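Side-chain contacts in butyryl-CoA dehydrogenase (Marinomonas mediterranea, PDB 6CXT), which belongs to the acyl-CoA dehydrogenase family of flavoproteins and binds flavin-adenine dinucleotide: residues E242-F247 with Y301-K306; A248-A253 with L321-A326; D311-V316 with R370-N375. One frame throughout, in Å; residues are numbered along the deposited sequence.

Contact 1 of 3, residues E242-F247 with Y301-K306; sequences ERCCLF and YAAWQK. With FK4 (S-[2-({N-[(2R)-2-hydroxy-4-{[(R)-hydroxy(oxo)-lambda~5~-phosphanyl]oxy}-3,3-dimethylbutanoyl]-beta-alanyl}amino)ethyl] 1H-pyrrole-2-carbothioate), chain C.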
loop_
_atom_site.group_PDB
_atom_site.type_symbol
_atom_site.label_atom_id
_atom_site.label_comp_id
_atom_site.label_asym_id
_atom_site.label_seq_id
_atom_site.Cartn_x
_atom_site.Cartn_y
_atom_site.Cartn_z
ATOM N N GLU B 242 18.258 -22.129 -1.686
ATOM C CA GLU B 242 18.579 -20.785 -2.215
ATOM C C GLU B 242 17.583 -19.727 -1.676
ATOM O O GLU B 242 17.980 -18.674 -1.185
ATOM C CB GLU B 242 18.543 -20.799 -3.731
ATOM C CG GLU B 242 19.038 -19.487 -4.309
ATOM C CD GLU B 242 19.068 -19.519 -5.817
ATOM O OE1 GLU B 242 20.092 -19.945 -6.369
ATOM O OE2 GLU B 242 18.093 -19.112 -6.476
ATOM N N ARG B 243 16.293 -20.038 -1.744
ATOM C CA ARG B 243 15.236 -19.096 -1.327
ATOM C C ARG B 243 15.385 -18.799 0.159
ATOM O O ARG B 243 15.063 -17.703 0.603
ATOM C CB ARG B 243 13.862 -19.696 -1.631
ATOM C CG ARG B 243 13.504 -19.661 -3.128
ATOM C CD ARG B 243 12.215 -20.471 -3.310
ATOM N NE ARG B 243 11.977 -20.684 -4.731
ATOM C CZ ARG B 243 11.177 -21.641 -5.232
ATOM N NH1 ARG B 243 10.576 -22.502 -4.421
ATOM N NH2 ARG B 243 11.006 -21.749 -6.552
ATOM N N CYS B 244 15.880 -19.779 0.918
ATOM C CA CYS B 244 16.088 -19.626 2.355
ATOM C C CYS B 244 17.369 -18.847 2.676
ATOM O O CYS B 244 17.327 -17.804 3.403
ATOM C CB CYS B 244 16.157 -20.998 3.048
ATOM S SG CYS B 244 16.272 -20.925 4.864
ATOM N N CYS B 245 18.506 -19.319 2.167
ATOM C CA CYS B 245 19.786 -18.843 2.642
ATOM C C CYS B 245 20.327 -17.669 1.842
ATOM O O CYS B 245 20.974 -16.820 2.403
ATOM C CB CYS B 245 20.827 -19.982 2.612
ATOM S SG CYS B 245 20.304 -21.407 3.644
ATOM N N LEU B 246 20.117 -17.652 0.524
ATOM C CA LEU B 246 20.706 -16.598 -0.304
ATOM C C LEU B 246 20.131 -15.233 0.150
ATOM O O LEU B 246 20.844 -14.232 0.220
ATOM C CB LEU B 246 20.469 -16.862 -1.793
ATOM C CG LEU B 246 21.002 -15.829 -2.815
ATOM C CD1 LEU B 246 21.303 -16.502 -4.163
ATOM C CD2 LEU B 246 19.990 -14.665 -3.045
ATOM N N PHE B 247 18.865 -15.227 0.546
ATOM C CA PHE B 247 18.130 -13.951 0.839
ATOM C C PHE B 247 18.546 -13.343 2.175
ATOM O O PHE B 247 18.237 -12.166 2.455
ATOM C CB PHE B 247 16.599 -14.187 0.701
ATOM C CG PHE B 247 16.179 -14.248 -0.761
ATOM C CD1 PHE B 247 16.498 -15.408 -1.562
ATOM C CD2 PHE B 247 15.585 -13.164 -1.384
ATOM C CE1 PHE B 247 16.265 -15.409 -2.903
ATOM C CE2 PHE B 247 15.297 -13.180 -2.758
ATOM C CZ PHE B 247 15.660 -14.297 -3.516
ATOM N N TYR B 301 13.066 -17.929 11.331
ATOM C CA TYR B 301 12.071 -18.949 11.431
ATOM C C TYR B 301 12.185 -19.970 10.284
ATOM O O TYR B 301 12.143 -21.198 10.565
ATOM C CB TYR B 301 10.674 -18.355 11.525
ATOM C CG TYR B 301 9.619 -19.412 11.601
ATOM C CD1 TYR B 301 9.548 -20.288 12.714
ATOM C CD2 TYR B 301 8.695 -19.587 10.553
ATOM C CE1 TYR B 301 8.565 -21.281 12.785
ATOM C CE2 TYR B 301 7.702 -20.588 10.627
ATOM C CZ TYR B 301 7.647 -21.405 11.753
ATOM O OH TYR B 301 6.684 -22.390 11.785
ATOM N N ALA B 302 12.347 -19.508 9.025
ATOM C CA ALA B 302 12.462 -20.410 7.886
ATOM C C ALA B 302 13.725 -21.268 8.062
ATOM O O ALA B 302 13.637 -22.484 7.828
ATOM C CB ALA B 302 12.578 -19.646 6.556
ATOM N N ALA B 303 14.849 -20.662 8.479
ATOM C CA ALA B 303 16.098 -21.413 8.646
ATOM C C ALA B 303 15.947 -22.455 9.759
ATOM O O ALA B 303 16.383 -23.597 9.613
ATOM C CB ALA B 303 17.274 -20.492 8.917
ATOM N N TRP B 304 15.336 -22.067 10.874
ATOM C CA TRP B 304 15.092 -23.020 11.955
ATOM C C TRP B 304 14.200 -24.150 11.495
ATOM O O TRP B 304 14.447 -25.320 11.811
ATOM C CB TRP B 304 14.466 -22.323 13.188
ATOM C CG TRP B 304 14.053 -23.307 14.241
ATOM C CD1 TRP B 304 14.847 -23.831 15.220
ATOM C CD2 TRP B 304 12.764 -23.885 14.407
ATOM N NE1 TRP B 304 14.122 -24.708 15.996
ATOM C CE2 TRP B 304 12.840 -24.761 15.525
ATOM C CE3 TRP B 304 11.538 -23.733 13.744
ATOM C CZ2 TRP B 304 11.739 -25.498 15.985
ATOM C CZ3 TRP B 304 10.433 -24.480 14.207
ATOM C CH2 TRP B 304 10.552 -25.342 15.327
ATOM N N GLN B 305 13.132 -23.811 10.796
ATOM C CA GLN B 305 12.178 -24.820 10.391
ATOM C C GLN B 305 12.803 -25.817 9.392
ATOM O O GLN B 305 12.491 -27.031 9.427
ATOM C CB GLN B 305 10.919 -24.212 9.796
ATOM C CG GLN B 305 9.708 -25.024 10.179
ATOM C CD GLN B 305 8.499 -24.709 9.362
ATOM O OE1 GLN B 305 8.582 -24.336 8.176
ATOM N NE2 GLN B 305 7.349 -24.856 9.984
ATOM N N LYS B 306 13.651 -25.292 8.500
ATOM C CA LYS B 306 14.364 -26.115 7.525
ATOM C C LYS B 306 15.251 -27.152 8.225
ATOM O O LYS B 306 15.481 -28.217 7.675
ATOM C CB LYS B 306 15.175 -25.245 6.552
ATOM C CG LYS B 306 15.693 -26.015 5.351
ATOM C CD LYS B 306 16.331 -25.077 4.301
ATOM C CE LYS B 306 17.255 -25.879 3.372
ATOM N NZ LYS B 306 16.503 -26.989 2.731
HETATM O O01 FK4 C . 7.793 -27.102 -5.652
HETATM P P02 FK4 C . 7.585 -27.527 -7.143
HETATM O O03 FK4 C . 7.560 -26.376 -8.209
HETATM C C04 FK4 C . 6.966 -25.155 -7.873
HETATM C C05 FK4 C . 6.431 -24.367 -9.031
HETATM C C06 FK4 C . 5.864 -23.036 -8.469
HETATM C C07 FK4 C . 5.321 -25.215 -9.708
HETATM C C08 FK4 C . 7.520 -24.109 -10.105
HETATM O O09 FK4 C . 6.986 -23.672 -11.331
HETATM C C10 FK4 C . 8.640 -23.164 -9.625
HETATM N N11 FK4 C . 8.759 -21.955 -10.427
HETATM C C12 FK4 C . 9.743 -21.002 -10.054
HETATM C C13 FK4 C . 11.084 -21.243 -10.781
HETATM C C14 FK4 C . 12.241 -20.733 -10.032
HETATM N N15 FK4 C . 13.291 -20.421 -10.904
HETATM C C16 FK4 C . 14.572 -19.978 -10.352
HETATM C C17 FK4 C . 15.747 -20.343 -11.280
HETATM S S18 FK4 C . 17.311 -20.273 -10.455
HETATM C C19 FK4 C . 17.424 -18.550 -9.970
HETATM C C20 FK4 C . 18.807 -18.403 -9.471
HETATM C C21 FK4 C . 19.498 -17.242 -9.208
HETATM C C22 FK4 C . 20.757 -17.655 -8.723
HETATM C C23 FK4 C . 20.798 -19.072 -8.715
HETATM N N24 FK4 C . 19.615 -19.547 -9.158
HETATM O O25 FK4 C . 16.673 -17.714 -10.520
HETATM O O26 FK4 C . 12.301 -20.634 -8.809
HETATM O O27 FK4 C . 9.373 -23.343 -8.594
HETATM O O28 FK4 C . 8.694 -28.459 -7.506
#

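Contact 2 of 3, residues A248-A253 with L321-A326; sequences AIFVGA and LAISEA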
loop_
_atom_site.group_PDB
_atom_site.type_symbol
_atom_site.label_atom_id
_atom_site.label_comp_id
_atom_site.label_asym_id
_atom_site.label_seq_id
_atom_site.Cartn_x
_atom_site.Cartn_y
_atom_site.Cartn_z
ATOM N N ALA B 248 19.271 -14.112 2.983
ATOM C CA ALA B 248 19.933 -13.551 4.184
ATOM C C ALA B 248 20.817 -12.345 3.817
ATOM O O ALA B 248 20.938 -11.404 4.613
ATOM C CB ALA B 248 20.761 -14.612 4.879
ATOM N N ILE B 249 21.409 -12.360 2.609
ATOM C CA ILE B 249 22.218 -11.219 2.119
ATOM C C ILE B 249 21.432 -9.892 2.291
ATOM O O ILE B 249 21.968 -8.859 2.791
ATOM C CB ILE B 249 22.622 -11.371 0.636
ATOM C CG1 ILE B 249 23.547 -12.608 0.444
ATOM C CG2 ILE B 249 23.320 -10.108 0.141
ATOM C CD1 ILE B 249 23.636 -13.005 -1.033
ATOM N N PHE B 250 20.184 -9.917 1.859
ATOM C CA PHE B 250 19.432 -8.662 1.698
ATOM C C PHE B 250 18.895 -8.179 3.038
ATOM O O PHE B 250 18.624 -7.000 3.185
ATOM C CB PHE B 250 18.278 -8.905 0.742
ATOM C CG PHE B 250 18.741 -9.557 -0.547
ATOM C CD1 PHE B 250 19.830 -9.003 -1.275
ATOM C CD2 PHE B 250 18.103 -10.724 -1.034
ATOM C CE1 PHE B 250 20.332 -9.627 -2.442
ATOM C CE2 PHE B 250 18.557 -11.319 -2.230
ATOM C CZ PHE B 250 19.674 -10.810 -2.910
ATOM N N VAL B 251 18.715 -9.083 3.987
ATOM C CA VAL B 251 18.390 -8.666 5.353
ATOM C C VAL B 251 19.577 -7.844 5.904
ATOM O O VAL B 251 19.385 -6.752 6.461
ATOM C CB VAL B 251 18.123 -9.883 6.277
ATOM C CG1 VAL B 251 18.043 -9.456 7.751
ATOM C CG2 VAL B 251 16.821 -10.604 5.864
ATOM N N GLY B 252 20.806 -8.325 5.727
ATOM C CA GLY B 252 21.973 -7.502 6.063
ATOM C C GLY B 252 22.014 -6.186 5.278
ATOM O O GLY B 252 22.255 -5.093 5.865
ATOM N N ALA B 253 21.779 -6.245 3.959
ATOM C CA ALA B 253 21.807 -5.025 3.171
ATOM C C ALA B 253 20.756 -4.000 3.712
ATOM O O ALA B 253 21.018 -2.789 3.729
ATOM C CB ALA B 253 21.580 -5.303 1.685
ATOM N N LEU B 321 9.739 -13.973 -0.066
ATOM C CA LEU B 321 8.811 -12.901 -0.486
ATOM C C LEU B 321 8.990 -11.661 0.425
ATOM O O LEU B 321 9.154 -10.560 -0.077
ATOM C CB LEU B 321 7.368 -13.421 -0.397
ATOM C CG LEU B 321 6.242 -12.448 -0.749
ATOM C CD1 LEU B 321 6.409 -12.017 -2.200
ATOM C CD2 LEU B 321 4.867 -13.136 -0.474
ATOM N N ALA B 322 8.932 -11.857 1.726
ATOM C CA ALA B 322 8.954 -10.715 2.651
ATOM C C ALA B 322 10.303 -9.992 2.528
ATOM O O ALA B 322 10.326 -8.748 2.532
ATOM C CB ALA B 322 8.728 -11.181 4.079
ATOM N N ILE B 323 11.419 -10.746 2.457
ATOM C CA ILE B 323 12.748 -10.119 2.389
ATOM C C ILE B 323 12.879 -9.308 1.095
ATOM O O ILE B 323 13.330 -8.131 1.116
ATOM C CB ILE B 323 13.894 -11.182 2.473
ATOM C CG1 ILE B 323 13.933 -11.762 3.897
ATOM C CG2 ILE B 323 15.270 -10.552 2.116
ATOM C CD1 ILE B 323 14.767 -13.042 4.000
ATOM N N SER B 324 12.511 -9.932 -0.032
ATOM C CA SER B 324 12.776 -9.315 -1.310
ATOM C C SER B 324 11.833 -8.075 -1.452
ATOM O O SER B 324 12.272 -7.005 -1.914
ATOM C CB SER B 324 12.554 -10.323 -2.466
ATOM O OG SER B 324 11.203 -10.813 -2.433
ATOM N N GLU B 325 10.582 -8.219 -1.008
ATOM C CA GLU B 325 9.652 -7.057 -1.053
ATOM C C GLU B 325 10.096 -5.920 -0.108
ATOM O O GLU B 325 10.036 -4.723 -0.486
ATOM C CB GLU B 325 8.168 -7.451 -0.842
ATOM C CG GLU B 325 7.671 -8.395 -1.973
ATOM C CD GLU B 325 7.538 -7.729 -3.339
ATOM O OE1 GLU B 325 7.625 -6.466 -3.466
ATOM O OE2 GLU B 325 7.310 -8.457 -4.372
ATOM N N ALA B 326 10.539 -6.297 1.086
ATOM C CA ALA B 326 11.041 -5.271 2.022
ATOM C C ALA B 326 12.273 -4.567 1.435
ATOM O O ALA B 326 12.448 -3.370 1.607
ATOM C CB ALA B 326 11.334 -5.876 3.401
#

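Contact 3 of 3, residues D311-V316 with R370-N375; sequences DNTKAV and RELICN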
loop_
_atom_site.group_PDB
_atom_site.type_symbol
_atom_site.label_atom_id
_atom_site.label_comp_id
_atom_site.label_asym_id
_atom_site.label_seq_id
_atom_site.Cartn_x
_atom_site.Cartn_y
_atom_site.Cartn_z
ATOM N N ASP B 311 7.712 -30.102 6.363
ATOM C CA ASP B 311 7.712 -29.431 5.068
ATOM C C ASP B 311 7.929 -27.958 5.474
ATOM O O ASP B 311 7.065 -27.388 6.149
ATOM C CB ASP B 311 6.380 -29.599 4.320
ATOM C CG ASP B 311 6.376 -28.885 2.976
ATOM O OD1 ASP B 311 7.355 -28.158 2.703
ATOM O OD2 ASP B 311 5.418 -29.060 2.187
ATOM N N ASN B 312 9.099 -27.396 5.165
ATOM C CA ASN B 312 9.348 -25.963 5.471
ATOM C C ASN B 312 9.167 -25.022 4.291
ATOM O O ASN B 312 9.635 -23.908 4.344
ATOM C CB ASN B 312 10.749 -25.776 6.000
ATOM C CG ASN B 312 11.769 -26.337 5.045
ATOM O OD1 ASN B 312 12.149 -27.526 5.144
ATOM N ND2 ASN B 312 12.176 -25.544 4.090
ATOM N N THR B 313 8.507 -25.463 3.239
ATOM C CA THR B 313 8.412 -24.721 2.011
ATOM C C THR B 313 7.615 -23.426 2.211
ATOM O O THR B 313 8.002 -22.358 1.659
ATOM C CB THR B 313 7.748 -25.573 0.907
ATOM O OG1 THR B 313 8.611 -26.672 0.622
ATOM C CG2 THR B 313 7.579 -24.773 -0.379
ATOM N N LYS B 314 6.494 -23.508 2.952
ATOM C CA LYS B 314 5.685 -22.282 3.212
ATOM C C LYS B 314 6.524 -21.202 3.894
ATOM O O LYS B 314 6.537 -20.067 3.421
ATOM C CB LYS B 314 4.472 -22.618 4.085
ATOM C CG LYS B 314 3.458 -21.449 4.247
ATOM C CD LYS B 314 2.243 -21.935 5.048
ATOM C CE LYS B 314 2.651 -22.090 6.516
ATOM N NZ LYS B 314 1.452 -22.505 7.233
ATOM N N ALA B 315 7.243 -21.560 4.965
ATOM C CA ALA B 315 8.046 -20.592 5.695
ATOM C C ALA B 315 9.131 -19.997 4.814
ATOM O O ALA B 315 9.466 -18.793 4.946
ATOM C CB ALA B 315 8.689 -21.212 6.926
ATOM N N VAL B 316 9.740 -20.841 3.965
ATOM C CA VAL B 316 10.805 -20.355 3.067
ATOM C C VAL B 316 10.249 -19.419 2.000
ATOM O O VAL B 316 10.831 -18.349 1.702
ATOM C CB VAL B 316 11.624 -21.551 2.460
ATOM C CG1 VAL B 316 12.501 -21.067 1.289
ATOM C CG2 VAL B 316 12.513 -22.152 3.539
ATOM N N ARG B 370 3.881 -16.583 -3.924
ATOM C CA ARG B 370 2.501 -16.632 -3.427
ATOM C C ARG B 370 1.783 -17.893 -3.915
ATOM O O ARG B 370 0.991 -18.451 -3.161
ATOM C CB ARG B 370 1.713 -15.408 -3.838
ATOM C CG ARG B 370 2.259 -14.174 -3.019
ATOM C CD ARG B 370 1.254 -12.996 -3.222
ATOM N NE ARG B 370 1.823 -11.784 -2.561
ATOM C CZ ARG B 370 2.594 -10.854 -3.162
ATOM N NH1 ARG B 370 2.938 -10.954 -4.454
ATOM N NH2 ARG B 370 3.082 -9.832 -2.423
ATOM N N GLU B 371 2.078 -18.327 -5.141
ATOM C CA GLU B 371 1.570 -19.643 -5.572
ATOM C C GLU B 371 1.962 -20.757 -4.622
ATOM O O GLU B 371 1.111 -21.576 -4.244
ATOM C CB GLU B 371 1.983 -19.993 -7.016
ATOM C CG GLU B 371 1.238 -19.165 -8.010
ATOM C CD GLU B 371 -0.234 -19.526 -8.050
ATOM O OE1 GLU B 371 -0.608 -20.555 -8.624
ATOM O OE2 GLU B 371 -1.054 -18.792 -7.506
ATOM N N LEU B 372 3.234 -20.803 -4.242
ATOM C CA LEU B 372 3.679 -21.797 -3.300
ATOM C C LEU B 372 3.051 -21.639 -1.930
ATOM O O LEU B 372 2.659 -22.607 -1.298
ATOM C CB LEU B 372 5.197 -21.711 -3.113
ATOM C CG LEU B 372 5.895 -22.200 -4.402
ATOM C CD1 LEU B 372 7.309 -21.585 -4.536
ATOM C CD2 LEU B 372 5.900 -23.735 -4.317
ATOM N N ILE B 373 3.006 -20.403 -1.430
ATOM C CA ILE B 373 2.327 -20.207 -0.133
ATOM C C ILE B 373 0.858 -20.720 -0.177
ATOM O O ILE B 373 0.446 -21.416 0.756
ATOM C CB ILE B 373 2.388 -18.691 0.252
ATOM C CG1 ILE B 373 3.860 -18.294 0.536
ATOM C CG2 ILE B 373 1.513 -18.411 1.493
ATOM C CD1 ILE B 373 4.140 -16.777 0.351
ATOM N N CYS B 374 0.105 -20.331 -1.195
ATOM C CA CYS B 374 -1.292 -20.710 -1.357
ATOM C C CYS B 374 -1.406 -22.241 -1.348
ATOM O O CYS B 374 -2.252 -22.797 -0.632
ATOM C CB CYS B 374 -1.849 -20.238 -2.703
ATOM S SG CYS B 374 -2.092 -18.434 -2.699
ATOM N N ASN B 375 -0.489 -22.895 -2.076
ATOM C CA ASN B 375 -0.493 -24.352 -2.105
ATOM C C ASN B 375 -0.257 -24.956 -0.714
ATOM O O ASN B 375 -1.040 -25.834 -0.268
ATOM C CB ASN B 375 0.537 -24.846 -3.136
ATOM C CG ASN B 375 0.664 -26.369 -3.137
ATOM O OD1 ASN B 375 1.544 -26.902 -2.483
ATOM N ND2 ASN B 375 -0.270 -27.056 -3.808
#

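Contact 1 of 3, residues E242-F247 with Y301-K306
In the helical C-terminal domain of this acyl-CoA dehydrogenase fold, Cys244 on helix 231-245 packs against Ala302, Ala303 and Lys306 on the last turns of helix 279-306. The helices are close here, with Cys244 CA and Ala303 CA 6.5 Å apart, and one sulfur carries the contact. Cys244 SG swings anti to the backbone N (chi1 -175°) and comes down alongside the neighbouring helix backbone, 3.8 Å from Ala303 CA. It touches main chain as well as methyls: Ala302 C is 4.1 Å from Cys244 SG, and Ala303 CB lies 4.2 Å from the same sulfur. Lys306 adds the aliphatic part of its chain, Lys306 CD reaching 4.2 Å from Cys244 SG. The lysine chain is extended as far as CE and turns at its last torsion (chi4), which takes NZ to a salt bridge with Asp240; the ammonium also makes a cation-pi contact with Trp241. No hydrogen bond spans the two segments.

The residue before the cysteine serves the FK4 pocket. Arg243 stretches its chain from CG to NE and offers one terminal nitrogen, NH2, to two amide oxygens of the ligand. Its NE is held by the backbone oxygen of Ser363, a second anchor that limits how the guanidinium can rotate. Glu242, also of this pocket, has a carboxylate oxygen hydrogen-bonded to the Ser363 hydroxyl. Arg243 NH2 donates to FK4 O27 at 3.1 Å (N-H...O 150°), and Arg243 NH2 reaches FK4 O26 at 2.8 Å (154°), the latter oxygen lying at the guanidinium edge, near its plane.

Contact 2 of 3, residues A248-A253 with L321-A326
Val251 and Ile323 mark the closest backbone approach, their CA atoms 6.5 Å apart where helix 248-267 passes helix 313-338. Both branches of Ile323 take part. Its CG1 sits beside the backbone N (chi1 -70°), which sends CG2 the other way, anti to that nitrogen. CG1 and CD1 meet Val251, while CG2 meets Phe250 and, less closely, the valine as well, Ile323 CG2 lying 4.1 Å from Val251 CG2. Ile323 CG1 lies 3.7 Å from Val251 CG2, and the tip, Ile323 CD1, is just as near, at 3.7 Å from Val251 CG2. The valine methyl therefore rests across the outer half of the isoleucine chain, and the two side chains cross at about a right angle.

These helices belong to the helical C-terminal domain of the acyl-CoA dehydrogenase fold, and the contact is a buried apolar junction of two of its long members, without a hydrogen bond between them. Val251 also touches Arg296 and Leu299 of helix 279-306. In the assembly, helix 313-338 is tied to a third subunit by a salt bridge from Glu325 to Arg336 of that chain. One face of the Phe250 ring takes Ile249 CB, 4.1 Å above the plane and offset toward the rim. Two further rings meet it: Phe327 with planes about 20° apart, and Phe247 edge-to-face. The isoleucine's second arm comes to this same aromatic residue: Ile323 CG2 is 3.7 Å from Phe250 CB, and it sits at the edge of the Phe250 ring, near the ring plane, so neither ring face is used for this touch.

Contact 3 of 3, residues D311-V316 with R370-N375
Leu372, on helix 366-377, faces Thr313 at the start of helix 313-338, in the helical C-terminal domain of the fold. From CB, which points toward the other segment, the leucine chain continues to a CG set anti to its carbonyl carbon (chi1 -70°), and only then forks. Leu372 CD2 is the branch that crosses, ending 4.4 Å from Thr313 CG2, a loose methyl-to-methyl touch. The other branch, CD1, turns to Arg243 of helix 231-245. The side chain also faces the ligand, its nearest atom about 4 Å from FK4. Leu36 of the neighbouring alpha/beta hydrolase fold chain packs on this leucine too.

Ile373 adds the other touch: Ile373 CG1 lies 4.3 Å from Lys314 O, hydrocarbon against a backbone oxygen, where the CA atoms of Lys314 and Ile373 come within 5.2 Å. The chain of Lys314 carries its ammonium off from residues 370-375.

Thr313 itself is fastened by an Asx turn. Asp311 OD1 accepts from Thr313 N at 3.0 Å (159°), a donor lying 37° out of the carboxylate plane, and from Thr313 OG1 at 2.8 Å through the syn lone pair. The bond holds OG1 on the Asp311 side, which helps fix the rotation about CA-CB and leaves CG2 facing Leu372. A salt bridge from Asp311, in the loop just before helix 313-338, to Arg376 adds a polar tie to helix 366-377, while the segments themselves meet by loose van der Waals contact, one of the two touches being hydrocarbon against a carbonyl oxygen.

In the fold
The contacts form one connected array of C-terminal-domain helices, with centres 11 Å (contacts 1 and 2), 12 Å (1 and 3) and 17 Å (2 and 3) apart. Contacts 2 and 3 share helix 313-338, where Leu321 CD2 meets Ile373 CD1 at 3.8 Å. Contact 1 touches both others: Phe247 O is 3.4 Å from Ile323 CG2, and Arg243 NH1 is 3.4 Å from Leu372 CD1. That last pair joins two residues of the FK4 pocket, which contacts 1 and 3 thus line from different helices. Contact 2 stands back, the side chain of Phe250 being about 9 Å from both FAD and FK4. Contacts 1 and 3 also touch the second subunit.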